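Local structure of class B carbapenemase GOB-18 (Elizabethkingia meningoseptica, 5K0W) at residues E30-Y35 and T68-S73; Y224-M229 and K277-K282. The protein is a dizinc metallo-beta-lactamase of subclass B3, a carbapenemase that probably opens the beta-lactam ring of antibiotics by hydrolysis. All blocks are in the same frame, centred on the assembly; numbering follows the deposited sequence.

Contact 1: residues E30-Y35 and T68-S73; sequences EWNQAY and TGTAES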
ATOM      1  N   GLU A  30     -12.572   1.987 -11.704  1.00 32.83           N
ATOM      2  CA  GLU A  30     -12.532   1.267 -10.421  1.00 32.73           C
ATOM      3  C   GLU A  30     -11.702   1.960  -9.320  1.00 36.32           C
ATOM      4  O   GLU A  30     -11.890   1.658  -8.144  1.00 36.17           O
ATOM      5  CB  GLU A  30     -12.047  -0.185 -10.624  1.00 33.95           C
ATOM      6  CG  GLU A  30     -12.928  -1.029 -11.531  1.00 45.00           C
ATOM      7  CD  GLU A  30     -12.695  -2.528 -11.485  1.00 80.81           C
ATOM      8  OE1 GLU A  30     -11.528  -2.955 -11.312  1.00 90.98           O
ATOM      9  OE2 GLU A  30     -13.680  -3.281 -11.662  1.00 78.73           O
ATOM     10  N   TRP A  31     -10.804   2.877  -9.698  1.00 32.22           N
ATOM     11  CA  TRP A  31      -9.936   3.575  -8.753  1.00 32.85           C
ATOM     12  C   TRP A  31     -10.650   4.573  -7.865  1.00 37.22           C
ATOM     13  O   TRP A  31     -10.307   4.692  -6.683  1.00 36.16           O
ATOM     14  CB  TRP A  31      -8.776   4.252  -9.492  1.00 32.12           C
ATOM     15  CG  TRP A  31      -7.685   3.304  -9.912  1.00 33.48           C
ATOM     16  CD1 TRP A  31      -7.765   1.942 -10.029  1.00 36.45           C
ATOM     17  CD2 TRP A  31      -6.363   3.664 -10.311  1.00 33.52           C
ATOM     18  NE1 TRP A  31      -6.568   1.434 -10.465  1.00 35.93           N
ATOM     19  CE2 TRP A  31      -5.692   2.469 -10.664  1.00 37.61           C
ATOM     20  CE3 TRP A  31      -5.687   4.891 -10.446  1.00 34.97           C
ATOM     21  CZ2 TRP A  31      -4.364   2.461 -11.103  1.00 37.14           C
ATOM     22  CZ3 TRP A  31      -4.375   4.883 -10.892  1.00 36.52           C
ATOM     23  CH2 TRP A  31      -3.719   3.679 -11.192  1.00 37.15           C
ATOM     24  N   ASN A  32     -11.628   5.304  -8.440  1.00 34.41           N
ATOM     25  CA  ASN A  32     -12.415   6.330  -7.740  1.00 33.83           C
ATOM     26  C   ASN A  32     -13.823   5.836  -7.427  1.00 34.71           C
ATOM     27  O   ASN A  32     -14.618   6.569  -6.855  1.00 35.33           O
ATOM     28  CB  ASN A  32     -12.447   7.629  -8.556  1.00 37.41           C
ATOM     29  CG  ASN A  32     -11.099   8.026  -9.102  1.00 69.69           C
ATOM     30  OD1 ASN A  32     -10.106   8.114  -8.366  1.00 68.84           O
ATOM     31  ND2 ASN A  32     -11.032   8.245 -10.408  1.00 61.05           N
ATOM     32  N   GLN A  33     -14.114   4.589  -7.784  1.00 29.39           N
ATOM     33  CA  GLN A  33     -15.400   3.933  -7.567  1.00 29.28           C
ATOM     34  C   GLN A  33     -15.516   3.506  -6.105  1.00 31.38           C
ATOM     35  O   GLN A  33     -14.582   2.900  -5.568  1.00 31.60           O
ATOM     36  CB  GLN A  33     -15.512   2.720  -8.509  1.00 30.96           C
ATOM     37  CG  GLN A  33     -16.918   2.203  -8.728  1.00 36.20           C
ATOM     38  CD  GLN A  33     -16.906   0.765  -9.181  1.00 50.17           C
ATOM     39  OE1 GLN A  33     -16.217   0.381 -10.135  1.00 38.85           O
ATOM     40  NE2 GLN A  33     -17.688  -0.056  -8.515  1.00 44.78           N
ATOM     41  N   ALA A  34     -16.658   3.815  -5.463  1.00 25.52           N
ATOM     42  CA  ALA A  34     -16.900   3.491  -4.055  1.00 24.17           C
ATOM     43  C   ALA A  34     -17.041   1.998  -3.802  1.00 28.19           C
ATOM     44  O   ALA A  34     -17.544   1.260  -4.652  1.00 29.26           O
ATOM     45  CB  ALA A  34     -18.136   4.214  -3.550  1.00 24.40           C
ATOM     46  N   TYR A  35     -16.599   1.565  -2.625  1.00 23.03           N
ATOM     47  CA  TYR A  35     -16.702   0.192  -2.158  1.00 22.13           C
ATOM     48  C   TYR A  35     -17.046   0.233  -0.679  1.00 27.80           C
ATOM     49  O   TYR A  35     -16.438   0.990   0.082  1.00 29.55           O
ATOM     50  CB  TYR A  35     -15.402  -0.589  -2.400  1.00 21.86           C
ATOM     51  CG  TYR A  35     -15.537  -2.075  -2.152  1.00 22.02           C
ATOM     52  CD1 TYR A  35     -16.033  -2.924  -3.135  1.00 24.54           C
ATOM     53  CD2 TYR A  35     -15.161  -2.635  -0.942  1.00 21.83           C
ATOM     54  CE1 TYR A  35     -16.178  -4.290  -2.910  1.00 24.53           C
ATOM     55  CE2 TYR A  35     -15.300  -3.999  -0.705  1.00 22.61           C
ATOM     56  CZ  TYR A  35     -15.807  -4.823  -1.695  1.00 29.21           C
ATOM     57  OH  TYR A  35     -15.943  -6.173  -1.492  1.00 29.05           O
ATOM     58  N   THR A  68      -3.912   5.486   0.803  1.00 22.05           N
ATOM     59  CA  THR A  68      -5.016   6.436   0.695  1.00 22.12           C
ATOM     60  C   THR A  68      -5.732   6.651  -0.648  1.00 30.17           C
ATOM     61  O   THR A  68      -6.465   7.647  -0.742  1.00 32.24           O
ATOM     62  CB  THR A  68      -4.563   7.853   1.130  1.00 25.24           C
ATOM     63  OG1 THR A  68      -3.771   8.466   0.095  1.00 22.01           O
ATOM     64  CG2 THR A  68      -3.927   7.912   2.513  1.00 18.45           C
ATOM     65  N   GLY A  69      -5.496   5.841  -1.680  1.00 25.58           N
ATOM     66  CA  GLY A  69      -6.133   6.102  -2.979  1.00 24.45           C
ATOM     67  C   GLY A  69      -5.738   7.447  -3.596  1.00 26.29           C
ATOM     68  O   GLY A  69      -4.861   8.126  -3.060  1.00 23.81           O
ATOM     69  N   THR A  70      -6.413   7.879  -4.702  1.00 24.31           N
ATOM     70  CA  THR A  70      -6.143   9.156  -5.401  1.00 23.59           C
ATOM     71  C   THR A  70      -6.633  10.342  -4.563  1.00 27.38           C
ATOM     72  O   THR A  70      -7.067  10.134  -3.432  1.00 25.75           O
ATOM     73  CB  THR A  70      -6.780   9.162  -6.797  1.00 30.07           C
ATOM     74  OG1 THR A  70      -8.194   9.009  -6.665  1.00 31.39           O
ATOM     75  CG2 THR A  70      -6.199   8.105  -7.719  1.00 29.74           C
ATOM     76  N   ALA A  71      -6.566  11.585  -5.100  1.00 25.44           N
ATOM     77  CA  ALA A  71      -7.038  12.795  -4.397  1.00 25.18           C
ATOM     78  C   ALA A  71      -8.521  12.705  -4.056  1.00 29.15           C
ATOM     79  O   ALA A  71      -8.905  12.994  -2.925  1.00 29.92           O
ATOM     80  CB  ALA A  71      -6.780  14.034  -5.235  1.00 25.70           C
ATOM     81  N   GLU A  72      -9.336  12.253  -5.011  1.00 25.94           N
ATOM     82  CA  GLU A  72     -10.783  12.101  -4.853  1.00 26.61           C
ATOM     83  C   GLU A  72     -11.233  10.917  -3.947  1.00 30.65           C
ATOM     84  O   GLU A  72     -12.428  10.749  -3.710  1.00 29.49           O
ATOM     85  CB  GLU A  72     -11.513  12.153  -6.219  1.00 28.04           C
ATOM     86  CG  GLU A  72     -11.083  11.106  -7.228  1.00 42.94           C
ATOM     87  CD  GLU A  72      -9.939  11.505  -8.140  1.00 71.77           C
ATOM     88  OE1 GLU A  72     -10.161  11.514  -9.373  1.00 70.17           O
ATOM     89  OE2 GLU A  72      -8.819  11.769  -7.638  1.00 61.27           O
ATOM     90  N   SER A  73     -10.268  10.127  -3.434  1.00 29.41           N
ATOM     91  CA  SER A  73     -10.550   9.004  -2.539  0.57 29.96           C
ATOM     92  C   SER A  73     -10.685   9.495  -1.086  1.00 35.56           C
ATOM     93  O   SER A  73     -11.166   8.747  -0.225  1.00 37.54           O
ATOM     94  CB  SER A  73      -9.446   7.957  -2.628  0.57 32.76           C
ATOM     95  OG  SER A  73      -8.364   8.358  -1.809  0.57 39.05           O
TER

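Contact 2: residues Y224-M229 and K277-K282; sequences YTFGVM and KSYLNK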
ATOM      1  N   TYR A 224      16.157  -9.050  -5.086  1.00 12.45           N
ATOM      2  CA  TYR A 224      16.138  -9.236  -3.645  1.00 12.96           C
ATOM      3  C   TYR A 224      14.676  -9.509  -3.234  1.00 18.78           C
ATOM      4  O   TYR A 224      14.395 -10.557  -2.646  1.00 18.00           O
ATOM      5  CB  TYR A 224      16.691  -7.976  -2.963  1.00 15.15           C
ATOM      6  CG  TYR A 224      16.345  -7.835  -1.492  1.00 18.08           C
ATOM      7  CD1 TYR A 224      15.197  -7.151  -1.085  1.00 20.11           C
ATOM      8  CD2 TYR A 224      17.198  -8.327  -0.508  1.00 18.29           C
ATOM      9  CE1 TYR A 224      14.880  -7.014   0.268  1.00 21.92           C
ATOM     10  CE2 TYR A 224      16.902  -8.180   0.846  1.00 19.42           C
ATOM     11  CZ  TYR A 224      15.741  -7.524   1.232  1.00 29.64           C
ATOM     12  OH  TYR A 224      15.465  -7.380   2.575  1.00 31.90           O
ATOM     13  N   THR A 225      13.752  -8.567  -3.608  1.00 15.53           N
ATOM     14  CA  THR A 225      12.309  -8.572  -3.369  1.00 14.22           C
ATOM     15  C   THR A 225      11.667  -9.919  -3.632  1.00 16.93           C
ATOM     16  O   THR A 225      10.912 -10.379  -2.777  1.00 16.58           O
ATOM     17  CB  THR A 225      11.638  -7.399  -4.080  1.00 19.01           C
ATOM     18  OG1 THR A 225      12.219  -6.220  -3.570  1.00 22.67           O
ATOM     19  CG2 THR A 225      10.131  -7.319  -3.816  1.00 17.48           C
ATOM     20  N   PHE A 226      11.983 -10.567  -4.775  1.00 12.77           N
ATOM     21  CA  PHE A 226      11.433 -11.892  -5.089  1.00 12.27           C
ATOM     22  C   PHE A 226      11.946 -12.948  -4.114  1.00 18.08           C
ATOM     23  O   PHE A 226      11.158 -13.771  -3.631  1.00 18.68           O
ATOM     24  CB  PHE A 226      11.657 -12.290  -6.560  1.00 13.42           C
ATOM     25  CG  PHE A 226      10.813 -11.514  -7.562  1.00 14.31           C
ATOM     26  CD1 PHE A 226       9.434 -11.695  -7.629  1.00 17.16           C
ATOM     27  CD2 PHE A 226      11.405 -10.663  -8.485  1.00 14.77           C
ATOM     28  CE1 PHE A 226       8.665 -10.999  -8.572  1.00 16.76           C
ATOM     29  CE2 PHE A 226      10.631  -9.961  -9.405  1.00 16.97           C
ATOM     30  CZ  PHE A 226       9.270 -10.135  -9.445  1.00 14.51           C
ATOM     31  N   GLY A 227      13.225 -12.853  -3.759  1.00 15.61           N
ATOM     32  CA  GLY A 227      13.836 -13.770  -2.804  1.00 15.86           C
ATOM     33  C   GLY A 227      13.166 -13.717  -1.443  1.00 21.02           C
ATOM     34  O   GLY A 227      12.668 -14.728  -0.951  1.00 20.63           O
ATOM     35  N   VAL A 228      13.120 -12.531  -0.848  1.00 19.01           N
ATOM     36  CA  VAL A 228      12.563 -12.267   0.482  1.00 18.88           C
ATOM     37  C   VAL A 228      11.028 -12.531   0.574  1.00 19.91           C
ATOM     38  O   VAL A 228      10.555 -13.069   1.579  1.00 17.33           O
ATOM     39  CB  VAL A 228      13.037 -10.859   0.975  1.00 24.23           C
ATOM     40  CG1 VAL A 228      12.449  -9.725   0.142  1.00 23.53           C
ATOM     41  CG2 VAL A 228      12.768 -10.647   2.462  1.00 25.04           C
ATOM     42  N   MET A 229      10.277 -12.220  -0.501  1.00 17.16           N
ATOM     43  CA  MET A 229       8.825 -12.421  -0.537  1.00 16.80           C
ATOM     44  C   MET A 229       8.372 -13.901  -0.584  1.00 21.05           C
ATOM     45  O   MET A 229       7.294 -14.217  -0.079  1.00 20.72           O
ATOM     46  CB  MET A 229       8.152 -11.556  -1.615  1.00 18.79           C
ATOM     47  CG  MET A 229       7.933 -10.119  -1.185  1.00 22.52           C
ATOM     48  SD  MET A 229       7.173  -9.047  -2.433  1.00 26.81           S
ATOM     49  CE  MET A 229       5.433  -9.184  -2.001  1.00 22.81           C
ATOM     50  N   LYS A 277       8.606 -14.759 -13.066  1.00 27.91           N
ATOM     51  CA  LYS A 277       8.666 -15.311 -14.437  1.00 27.94           C
ATOM     52  C   LYS A 277       8.761 -14.185 -15.462  1.00 31.49           C
ATOM     53  O   LYS A 277       9.631 -14.230 -16.329  1.00 32.03           O
ATOM     54  CB  LYS A 277       7.442 -16.208 -14.733  1.00 30.54           C
ATOM     55  CG  LYS A 277       7.710 -17.688 -14.558  1.00 39.23           C
ATOM     56  CD  LYS A 277       6.417 -18.494 -14.414  1.00 49.22           C
ATOM     57  CE  LYS A 277       6.705 -19.963 -14.618  1.00 58.14           C
ATOM     58  NZ  LYS A 277       5.633 -20.831 -14.061  1.00 62.44           N
ATOM     59  N   SER A 278       7.904 -13.155 -15.339  1.00 28.63           N
ATOM     60  CA  SER A 278       7.959 -12.018 -16.264  1.00 28.79           C
ATOM     61  C   SER A 278       9.159 -11.108 -15.969  1.00 34.19           C
ATOM     62  O   SER A 278       9.743 -10.571 -16.910  1.00 35.24           O
ATOM     63  CB  SER A 278       6.633 -11.265 -16.363  1.00 29.98           C
ATOM     64  OG  SER A 278       6.218 -10.767 -15.110  1.00 38.44           O
ATOM     65  N   TYR A 279       9.582 -11.020 -14.681  1.00 30.11           N
ATOM     66  CA  TYR A 279      10.751 -10.224 -14.299  1.00 30.20           C
ATOM     67  C   TYR A 279      12.014 -10.772 -14.978  1.00 33.14           C
ATOM     68  O   TYR A 279      12.778  -9.998 -15.566  1.00 32.09           O
ATOM     69  CB  TYR A 279      10.917 -10.157 -12.767  1.00 31.81           C
ATOM     70  CG  TYR A 279      12.309  -9.754 -12.331  1.00 34.91           C
ATOM     71  CD1 TYR A 279      12.773  -8.452 -12.519  1.00 37.00           C
ATOM     72  CD2 TYR A 279      13.178 -10.681 -11.770  1.00 36.45           C
ATOM     73  CE1 TYR A 279      14.072  -8.088 -12.167  1.00 36.70           C
ATOM     74  CE2 TYR A 279      14.476 -10.323 -11.398  1.00 37.84           C
ATOM     75  CZ  TYR A 279      14.920  -9.027 -11.605  1.00 44.55           C
ATOM     76  OH  TYR A 279      16.199  -8.681 -11.243  1.00 44.81           O
ATOM     77  N   LEU A 280      12.206 -12.112 -14.905  1.00 28.62           N
ATOM     78  CA  LEU A 280      13.340 -12.798 -15.512  1.00 27.74           C
ATOM     79  C   LEU A 280      13.259 -12.721 -17.017  1.00 32.33           C
ATOM     80  O   LEU A 280      14.292 -12.527 -17.653  1.00 32.64           O
ATOM     81  CB  LEU A 280      13.462 -14.258 -15.052  1.00 27.36           C
ATOM     82  CG  LEU A 280      13.794 -14.483 -13.579  1.00 31.53           C
ATOM     83  CD1 LEU A 280      13.238 -15.825 -13.084  1.00 31.12           C
ATOM     84  CD2 LEU A 280      15.296 -14.335 -13.307  1.00 31.44           C
ATOM     85  N   ASN A 281      12.041 -12.819 -17.591  1.00 28.60           N
ATOM     86  CA  ASN A 281      11.866 -12.726 -19.038  1.00 28.40           C
ATOM     87  C   ASN A 281      12.262 -11.352 -19.547  1.00 32.06           C
ATOM     88  O   ASN A 281      12.776 -11.225 -20.664  1.00 32.29           O
ATOM     89  CB  ASN A 281      10.455 -13.086 -19.456  1.00 30.36           C
ATOM     90  CG  ASN A 281      10.442 -13.873 -20.721  1.00 62.96           C
ATOM     91  OD1 ASN A 281      10.775 -15.057 -20.736  1.00 57.73           O
ATOM     92  ND2 ASN A 281      10.111 -13.208 -21.814  1.00 59.57           N
ATOM     93  N   LYS A 282      12.079 -10.322 -18.700  1.00 27.92           N
ATOM     94  CA  LYS A 282      12.467  -8.946 -19.019  1.00 27.35           C
ATOM     95  C   LYS A 282      14.012  -8.806 -18.997  1.00 32.78           C
ATOM     96  O   LYS A 282      14.582  -8.244 -19.939  1.00 31.17           O
ATOM     97  CB  LYS A 282      11.777  -7.938 -18.070  1.00 27.30           C
ATOM     98  CG  LYS A 282      12.234  -6.506 -18.270  1.00 24.33           C
ATOM     99  CD  LYS A 282      11.174  -5.494 -17.930  1.00 31.25           C
ATOM    100  CE  LYS A 282      11.654  -4.074 -18.132  1.00 40.86           C
ATOM    101  NZ  LYS A 282      11.732  -3.703 -19.564  1.00 41.88           N
TER

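Contact 1: residues E30-Y35 and T68-S73
Thr70 and Glu72, on the loop that follows strand 62-66, receive Asn32 and, more lightly, Trp31 from the segment before strand 38-41. Gly69 comes first; its positive phi (62°) turns the chain just ahead of Thr70, and its CA lies 7.4 Å from the CA of Trp31. Thr70 makes the one hydrogen bond between the segments. Its hydroxyl OG1 donates to Asn32 OD1 over 2.7 Å, meeting the amide oxygen almost end-on, with a C=O...donor angle of 164°. Its methyl, on the other branch, reaches the benzo part of the indole, Thr70 CG2 lying 4.2 Å from Trp31 CE3. Thr70 also opens a type I beta turn. Inside this turn, Glu72 sends its chain back over Asn32: CG sits between the backbone N and the carbonyl carbon (chi1 59°), and a bend at chi2 lays the carboxylate on the Asn32 amide. The two flat groups are stacked nearly parallel, Glu72 OE1 standing 3.5 Å from Asn32 ND2, while Glu72 CG comes within 3.3 Å of Asn32 OD1. Glu72 also lies close to the like-charged Glu23, which could favour protonation of one of the pair. Ser73 closes the turn, its N bonding to Thr70 O at 3.2 Å. Beyond the contact, Trp31 meets the zinc ligands Asp102 and His241, so this pairing of loops borders the metal site. Helix 101-104 adjoins it, supplying Tyr101 against Thr70, and helix 73-83 leads off from the turn as the connection from strand 62-66 to the parallel strand 91-95.

Contact 2: residues Y224-M229 and K277-K282
Phe226 and Tyr279 join two helices of the metallo-beta-lactamase fold: 218-230, the helix of the beta-alpha-beta connection between the parallel strands 192-198 and 236-239, and the long helix 265-284 near the C-terminus. The contact is apolar and almost wholly aromatic. Both residues direct their side chains at the opposing helix, and these bridge a backbone separation of 9.4 Å between Phe226 CA and Tyr279 CA. The rings meet obliquely, their planes 35° apart and their centroids 5.2 Å from each other. Phe226 presents its CD2-CE2 side, with CD2 lying 3.7 Å from Tyr279 CD2. Tyr279 is met at the root of its ring; CG anti to the backbone N (chi1 161°) turns the ring along the flank of Phe226, and the hydroxyl ends beyond the touching atoms. Further apolar cover for Phe226 comes from Leu275 on helix 265-284 and from Pro201 in a loop.

No hydrogen bond passes between the segments; polar bonding stays within each helix or goes to other parts of the chain. The helical ladder is exemplified by Met229 N to Thr225 O (3.0 Å) on one side and Asn281 N to Lys277 O (3.1 Å) on the other. At the phenol end, Tyr279 OH is held weakly by the carbonyl of Gln219, which gives the tyrosine a second tie to helix 218-230. At the base of the side chain, Tyr279 CB rests 3.4 Å from Phe226 CE2.

In the fold
Contact 1 and contact 2 lie on opposite sides of the chain's centre, their own centres 29 Å apart, and they share no helix or strand. Contact 2 is the fully buried one, although it is the farther from the chain's centre; it joins two helices through a single aromatic pair. Contact 1 is partly buried and brings together two loops, where side-chain polarity does most of the work: a hydrogen bond and a stacked amide and carboxylate replace ring packing. Their distance from the metals also differs. The side chain of Trp31 in contact 1 is about 5 Å from a zinc ion, whereas the side chain of Phe226 in contact 2 is about 14 Å from one.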